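Local coordinates for protein negative regulator of ofd1 (Schizosaccharomyces pombe, PDB 3MSV) that acts as a nuclear import adaptor, directly inhibits ofd1, promotes Sre1N stability, probably through that inhibition, and is required for correct translation termination, at residues Q68-Y73 against H117-S122; T292-Y297 against S317-S322. All coordinates share one frame; numbering follows the deposited sequence.

Contact 1 of 2, residues Q68-Y73 against H117-S122; sequences QLWGLY and HAAYSS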
loop_
_atom_site.group_PDB
_atom_site.type_symbol
_atom_site.label_atom_id
_atom_site.label_comp_id
_atom_site.label_asym_id
_atom_site.label_seq_id
_atom_site.Cartn_x
_atom_site.Cartn_y
_atom_site.Cartn_z
ATOM N N GLN A 68 -13.828 8.463 21.368
ATOM C CA GLN A 68 -14.775 7.352 21.292
ATOM C C GLN A 68 -15.371 7.115 19.896
ATOM O O GLN A 68 -15.748 5.990 19.587
ATOM C CB GLN A 68 -15.830 7.425 22.400
ATOM C CG GLN A 68 -15.256 7.037 23.787
ATOM C CD GLN A 68 -14.511 5.679 23.787
ATOM O OE1 GLN A 68 -15.011 4.650 23.292
ATOM N NE2 GLN A 68 -13.306 5.682 24.353
ATOM N N LEU A 69 -15.416 8.148 19.048
ATOM C CA LEU A 69 -15.690 7.935 17.620
ATOM C C LEU A 69 -14.695 6.955 17.046
ATOM O O LEU A 69 -15.063 5.946 16.448
ATOM C CB LEU A 69 -15.510 9.220 16.829
ATOM C CG LEU A 69 -16.708 9.943 16.245
ATOM C CD1 LEU A 69 -16.211 10.843 15.127
ATOM C CD2 LEU A 69 -17.783 8.959 15.759
ATOM N N TRP A 70 -13.423 7.307 17.181
ATOM C CA TRP A 70 -12.326 6.440 16.775
ATOM C C TRP A 70 -12.465 5.028 17.318
ATOM O O TRP A 70 -12.244 4.068 16.600
ATOM C CB TRP A 70 -10.963 7.053 17.146
ATOM C CG TRP A 70 -10.502 7.938 16.054
ATOM C CD1 TRP A 70 -10.551 9.323 16.014
ATOM C CD2 TRP A 70 -9.969 7.521 14.792
ATOM N NE1 TRP A 70 -10.065 9.771 14.803
ATOM C CE2 TRP A 70 -9.707 8.689 14.036
ATOM C CE3 TRP A 70 -9.684 6.273 14.226
ATOM C CZ2 TRP A 70 -9.175 8.637 12.751
ATOM C CZ3 TRP A 70 -9.155 6.225 12.946
ATOM C CH2 TRP A 70 -8.907 7.397 12.225
ATOM N N GLY A 71 -12.854 4.882 18.579
ATOM C CA GLY A 71 -13.036 3.541 19.124
ATOM C C GLY A 71 -14.060 2.726 18.323
ATOM O O GLY A 71 -13.845 1.530 18.042
ATOM N N LEU A 72 -15.177 3.350 17.969
ATOM C CA LEU A 72 -16.183 2.678 17.161
ATOM C C LEU A 72 -15.582 2.262 15.811
ATOM O O LEU A 72 -15.814 1.152 15.339
ATOM C CB LEU A 72 -17.408 3.585 16.937
ATOM C CG LEU A 72 -18.281 3.917 18.154
ATOM C CD1 LEU A 72 -19.358 4.932 17.756
ATOM C CD2 LEU A 72 -18.942 2.652 18.732
ATOM N N TYR A 73 -14.819 3.152 15.179
ATOM C CA TYR A 73 -14.229 2.807 13.889
ATOM C C TYR A 73 -13.237 1.664 14.075
ATOM O O TYR A 73 -13.253 0.691 13.299
ATOM C CB TYR A 73 -13.553 4.009 13.224
ATOM C CG TYR A 73 -12.784 3.631 11.971
ATOM C CD1 TYR A 73 -13.433 3.468 10.757
ATOM C CD2 TYR A 73 -11.414 3.414 12.008
ATOM C CE1 TYR A 73 -12.744 3.110 9.622
ATOM C CE2 TYR A 73 -10.711 3.061 10.865
ATOM C CZ TYR A 73 -11.383 2.909 9.687
ATOM O OH TYR A 73 -10.711 2.549 8.564
ATOM N N HIS A 117 -12.824 14.770 11.858
ATOM C CA HIS A 117 -13.048 14.634 10.418
ATOM C C HIS A 117 -12.390 13.372 9.850
ATOM O O HIS A 117 -12.934 12.744 8.929
ATOM C CB HIS A 117 -12.568 15.889 9.697
ATOM C CG HIS A 117 -13.352 17.109 10.056
ATOM N ND1 HIS A 117 -12.912 18.040 10.976
ATOM C CD2 HIS A 117 -14.573 17.524 9.658
ATOM C CE1 HIS A 117 -13.821 18.986 11.116
ATOM N NE2 HIS A 117 -14.839 18.694 10.325
ATOM N N ALA A 118 -11.235 13.014 10.411
ATOM C CA ALA A 118 -10.485 11.815 10.045
ATOM C C ALA A 118 -11.240 10.520 10.351
ATOM O O ALA A 118 -11.318 9.626 9.493
ATOM C CB ALA A 118 -9.106 11.800 10.736
ATOM N N ALA A 119 -11.796 10.423 11.566
ATOM C CA ALA A 119 -12.637 9.290 11.925
ATOM C C ALA A 119 -13.894 9.204 11.047
ATOM O O ALA A 119 -14.261 8.134 10.556
ATOM C CB ALA A 119 -13.029 9.363 13.427
ATOM N N TYR A 120 -14.565 10.332 10.872
ATOM C CA TYR A 120 -15.782 10.381 10.056
ATOM C C TYR A 120 -15.424 9.988 8.595
ATOM O O TYR A 120 -16.113 9.181 7.973
ATOM C CB TYR A 120 -16.354 11.808 10.091
ATOM C CG TYR A 120 -17.803 11.966 9.648
ATOM C CD1 TYR A 120 -18.490 13.154 9.888
ATOM C CD2 TYR A 120 -18.468 10.946 9.000
ATOM C CE1 TYR A 120 -19.793 13.316 9.480
ATOM C CE2 TYR A 120 -19.772 11.089 8.598
ATOM C CZ TYR A 120 -20.429 12.278 8.843
ATOM O OH TYR A 120 -21.734 12.426 8.447
ATOM N N SER A 121 -14.344 10.553 8.062
ATOM C CA SER A 121 -13.911 10.220 6.716
ATOM C C SER A 121 -13.631 8.724 6.575
ATOM O O SER A 121 -14.071 8.102 5.590
ATOM C CB SER A 121 -12.668 11.040 6.302
ATOM O OG SER A 121 -12.160 10.563 5.074
ATOM N N SER A 122 -12.918 8.159 7.559
ATOM C CA SER A 122 -12.584 6.726 7.582
ATOM C C SER A 122 -13.852 5.858 7.633
ATOM O O SER A 122 -13.958 4.843 6.941
ATOM C CB SER A 122 -11.652 6.383 8.759
ATOM O OG SER A 122 -10.461 7.161 8.760
HETATM O O HOH W 1 -11.923 3.354 6.329
#
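Segments 68-73 and 117-122 run roughly parallel where Trp-70 meets Ala-119, their axes at 23° and 9.3 Å apart at closest approach. The methyl group of Ala-119 sits over one face of the Trp-70 indole as a CH-pi contact, CB lying 3.4 Å from the centroid of the five-membered ring. Ala-118 CB comes to the rim of the same indole, in its plane, 3.8 Å from Trp-70 CZ2. Beside this, Leu-69 CD1 packs against Ala-119 CB. One turn on, with CG anti to the backbone N (chi1 173°), the Tyr-73 ring reaches across so that Ser-122 CB lies over one of its faces. The Tyr-73 hydroxyl then shares a water with the Ser-122 carbonyl oxygen, OH to water 2.7 Å and water to O 2.6 Å. Ser-122 OG bends back to Ala-118 O at 2.7 Å, so that carbonyl accepts OG and Ser-122 N from opposite faces. The indole N-H is hydrogen-bonded to Asp-115 O, one turn before Ala-119, a bond that helps hold the ring in its rotation. The interface thus sets Ala-119 and Ser-122 against aromatic faces, while the serine hydroxyl is satisfied within its own helix and the indole N-H by Asp-115.

Contact 2 of 2, residues T292-Y297 against S317-S322; sequences TFAEYY and SWLNNS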
loop_
_atom_site.group_PDB
_atom_site.type_symbol
_atom_site.label_atom_id
_atom_site.label_comp_id
_atom_site.label_asym_id
_atom_site.label_seq_id
_atom_site.Cartn_x
_atom_site.Cartn_y
_atom_site.Cartn_z
ATOM N N THR A 292 8.507 -6.163 -7.197
ATOM C CA THR A 292 7.995 -5.288 -8.236
ATOM C C THR A 292 9.076 -4.368 -8.807
ATOM O O THR A 292 9.178 -4.196 -10.022
ATOM C CB THR A 292 6.857 -4.399 -7.715
ATOM O OG1 THR A 292 5.713 -5.210 -7.428
ATOM C CG2 THR A 292 6.484 -3.361 -8.768
ATOM N N PHE A 293 9.854 -3.742 -7.930
ATOM C CA PHE A 293 10.905 -2.853 -8.386
ATOM C C PHE A 293 11.985 -3.663 -9.140
ATOM O O PHE A 293 12.428 -3.256 -10.217
ATOM C CB PHE A 293 11.498 -2.056 -7.215
ATOM C CG PHE A 293 11.764 -0.605 -7.541
ATOM C CD1 PHE A 293 12.183 -0.231 -8.803
ATOM C CD2 PHE A 293 11.609 0.374 -6.585
ATOM C CE1 PHE A 293 12.424 1.098 -9.119
ATOM C CE2 PHE A 293 11.852 1.706 -6.882
ATOM C CZ PHE A 293 12.261 2.070 -8.161
ATOM N N ALA A 294 12.378 -4.823 -8.616
ATOM C CA ALA A 294 13.324 -5.692 -9.349
ATOM C C ALA A 294 12.829 -5.998 -10.763
ATOM O O ALA A 294 13.595 -5.992 -11.721
ATOM C CB ALA A 294 13.584 -6.993 -8.603
ATOM N N GLU A 295 11.540 -6.284 -10.873
ATOM C CA GLU A 295 10.947 -6.679 -12.127
ATOM C C GLU A 295 10.972 -5.503 -13.114
ATOM O O GLU A 295 11.071 -5.681 -14.336
ATOM C CB GLU A 295 9.523 -7.146 -11.874
ATOM C CG GLU A 295 8.900 -7.871 -13.026
ATOM C CD GLU A 295 7.409 -8.075 -12.837
ATOM O OE1 GLU A 295 6.713 -8.370 -13.837
ATOM O OE2 GLU A 295 6.932 -7.940 -11.687
ATOM N N TYR A 296 10.894 -4.296 -12.568
ATOM C CA TYR A 296 10.892 -3.101 -13.381
ATOM C C TYR A 296 12.250 -2.945 -14.050
ATOM O O TYR A 296 12.331 -2.627 -15.237
ATOM C CB TYR A 296 10.554 -1.901 -12.508
ATOM C CG TYR A 296 10.995 -0.571 -13.041
ATOM C CD1 TYR A 296 10.162 0.182 -13.862
ATOM C CD2 TYR A 296 12.236 -0.042 -12.694
ATOM C CE1 TYR A 296 10.564 1.419 -14.344
ATOM C CE2 TYR A 296 12.653 1.195 -13.168
ATOM C CZ TYR A 296 11.815 1.915 -13.996
ATOM O OH TYR A 296 12.216 3.141 -14.459
ATOM N N TYR A 297 13.320 -3.163 -13.295
ATOM C CA TYR A 297 14.648 -3.099 -13.885
ATOM C C TYR A 297 14.860 -4.252 -14.858
ATOM O O TYR A 297 15.367 -4.059 -15.962
ATOM C CB TYR A 297 15.731 -3.080 -12.817
ATOM C CG TYR A 297 15.818 -1.749 -12.122
ATOM C CD1 TYR A 297 15.478 -1.618 -10.786
ATOM C CD2 TYR A 297 16.223 -0.610 -12.811
ATOM C CE1 TYR A 297 15.557 -0.403 -10.153
ATOM C CE2 TYR A 297 16.312 0.612 -12.181
ATOM C CZ TYR A 297 15.969 0.712 -10.852
ATOM O OH TYR A 297 16.050 1.922 -10.213
ATOM N N SER A 317 20.151 -5.750 -6.728
ATOM C CA SER A 317 20.068 -5.087 -5.447
ATOM C C SER A 317 18.662 -5.225 -4.838
ATOM O O SER A 317 18.515 -5.520 -3.662
ATOM C CB SER A 317 20.401 -3.614 -5.638
ATOM O OG SER A 317 20.613 -3.023 -4.385
ATOM N N TRP A 318 17.639 -5.022 -5.657
ATOM C CA TRP A 318 16.265 -5.166 -5.211
ATOM C C TRP A 318 15.878 -6.620 -4.956
ATOM O O TRP A 318 15.150 -6.926 -4.004
ATOM C CB TRP A 318 15.324 -4.552 -6.237
ATOM C CG TRP A 318 15.379 -3.068 -6.198
ATOM C CD1 TRP A 318 15.855 -2.246 -7.172
ATOM C CD2 TRP A 318 14.974 -2.223 -5.116
ATOM N NE1 TRP A 318 15.760 -0.941 -6.776
ATOM C CE2 TRP A 318 15.230 -0.895 -5.513
ATOM C CE3 TRP A 318 14.423 -2.459 -3.851
ATOM C CZ2 TRP A 318 14.947 0.207 -4.695
ATOM C CZ3 TRP A 318 14.142 -1.364 -3.032
ATOM C CH2 TRP A 318 14.405 -0.046 -3.462
ATOM N N LEU A 319 16.339 -7.501 -5.840
ATOM C CA LEU A 319 16.192 -8.939 -5.662
ATOM C C LEU A 319 16.786 -9.379 -4.330
ATOM O O LEU A 319 16.203 -10.213 -3.640
ATOM C CB LEU A 319 16.889 -9.663 -6.803
ATOM C CG LEU A 319 16.079 -10.274 -7.960
ATOM C CD1 LEU A 319 14.574 -9.987 -7.925
ATOM C CD2 LEU A 319 16.674 -9.927 -9.311
ATOM N N ASN A 320 17.951 -8.831 -3.969
ATOM C CA ASN A 320 18.577 -9.162 -2.684
ATOM C C ASN A 320 17.883 -8.521 -1.481
ATOM O O ASN A 320 17.814 -9.123 -0.405
ATOM C CB ASN A 320 20.077 -8.840 -2.676
ATOM C CG ASN A 320 20.913 -9.972 -3.274
ATOM O OD1 ASN A 320 20.750 -11.139 -2.918
ATOM N ND2 ASN A 320 21.771 -9.631 -4.215
ATOM N N ASN A 321 17.395 -7.295 -1.651
ATOM C CA ASN A 321 16.475 -6.736 -0.667
ATOM C C ASN A 321 15.273 -7.674 -0.479
ATOM O O ASN A 321 14.801 -7.888 0.640
ATOM C CB ASN A 321 16.016 -5.343 -1.093
ATOM C CG ASN A 321 17.134 -4.318 -1.016
ATOM O OD1 ASN A 321 17.203 -3.394 -1.823
ATOM N ND2 ASN A 321 18.012 -4.470 -0.032
ATOM N N SER A 322 14.801 -8.259 -1.573
ATOM C CA SER A 322 13.732 -9.249 -1.492
ATOM C C SER A 322 14.086 -10.479 -0.645
ATOM O O SER A 322 13.271 -10.937 0.184
ATOM C CB SER A 322 13.307 -9.678 -2.886
ATOM O OG SER A 322 12.977 -8.518 -3.643
#
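Trp-318 O takes two hydrogen bonds from Ser-322, OG at 2.7 Å and the backbone N at 2.8 Å, which reach it from opposite faces of the carbonyl plane. The Trp-318 side chain is what crosses to helix 276-302, where segment 292-297 runs antiparallel to 317-322, at 159°, the axes 8.3 Å apart. With CG anti to the carbonyl carbon (chi1 -74°), the indole lies over one face of the Phe-293 ring, displaced from it, in an offset stack: the phenyl and five-membered ring centroids are 4.6 Å apart and the planes 8° from parallel. Phe-293 CB also rests over the face of that five-membered ring. Tyr-297 meets the indole differently, rim to rim, with CE1 3.4 Å from Trp-318 NE1, while its hydroxyl is hydrogen-bonded to Glu-251 of helix 251-267. At the bases of these side chains the backbones come close, and Ala-294 CB packs against Trp-318 CB at 3.8 Å; its still closer approach to Leu-319 CD1 is doubtful. Were Trp-318 an alanine, Phe-293 would probably lose its stacking partner and a gap would open beside Tyr-297. Between these two segments, cohesion is a matter of aromatic stacking and apolar packing, an aromatic cluster joining neighbouring antiparallel helices of the C-terminal helical array, with the serine's polar group turned back onto its own helix.

In the fold
Following the chain from the N terminus, contact 1 comes first: it brings helix 114-129 back alongside helix 64-81, closing a loop of 43 residues that holds helix 85-104, whose Thr-95 and Ala-99 also touch the pair. Contact 2 opens later and spans only 19 residues, fastening consecutive helices 276-302 and 308-332 across a short turn. The two are in series, neither nested nor crossed, and lie on opposite sides of the chain's centre, their own centres 37 Å apart. Contact 1 ties together helices of the N-terminal family region, contact 2 those of the C-terminal one, and both lie in an all-helical fold of the helix-repeat kind.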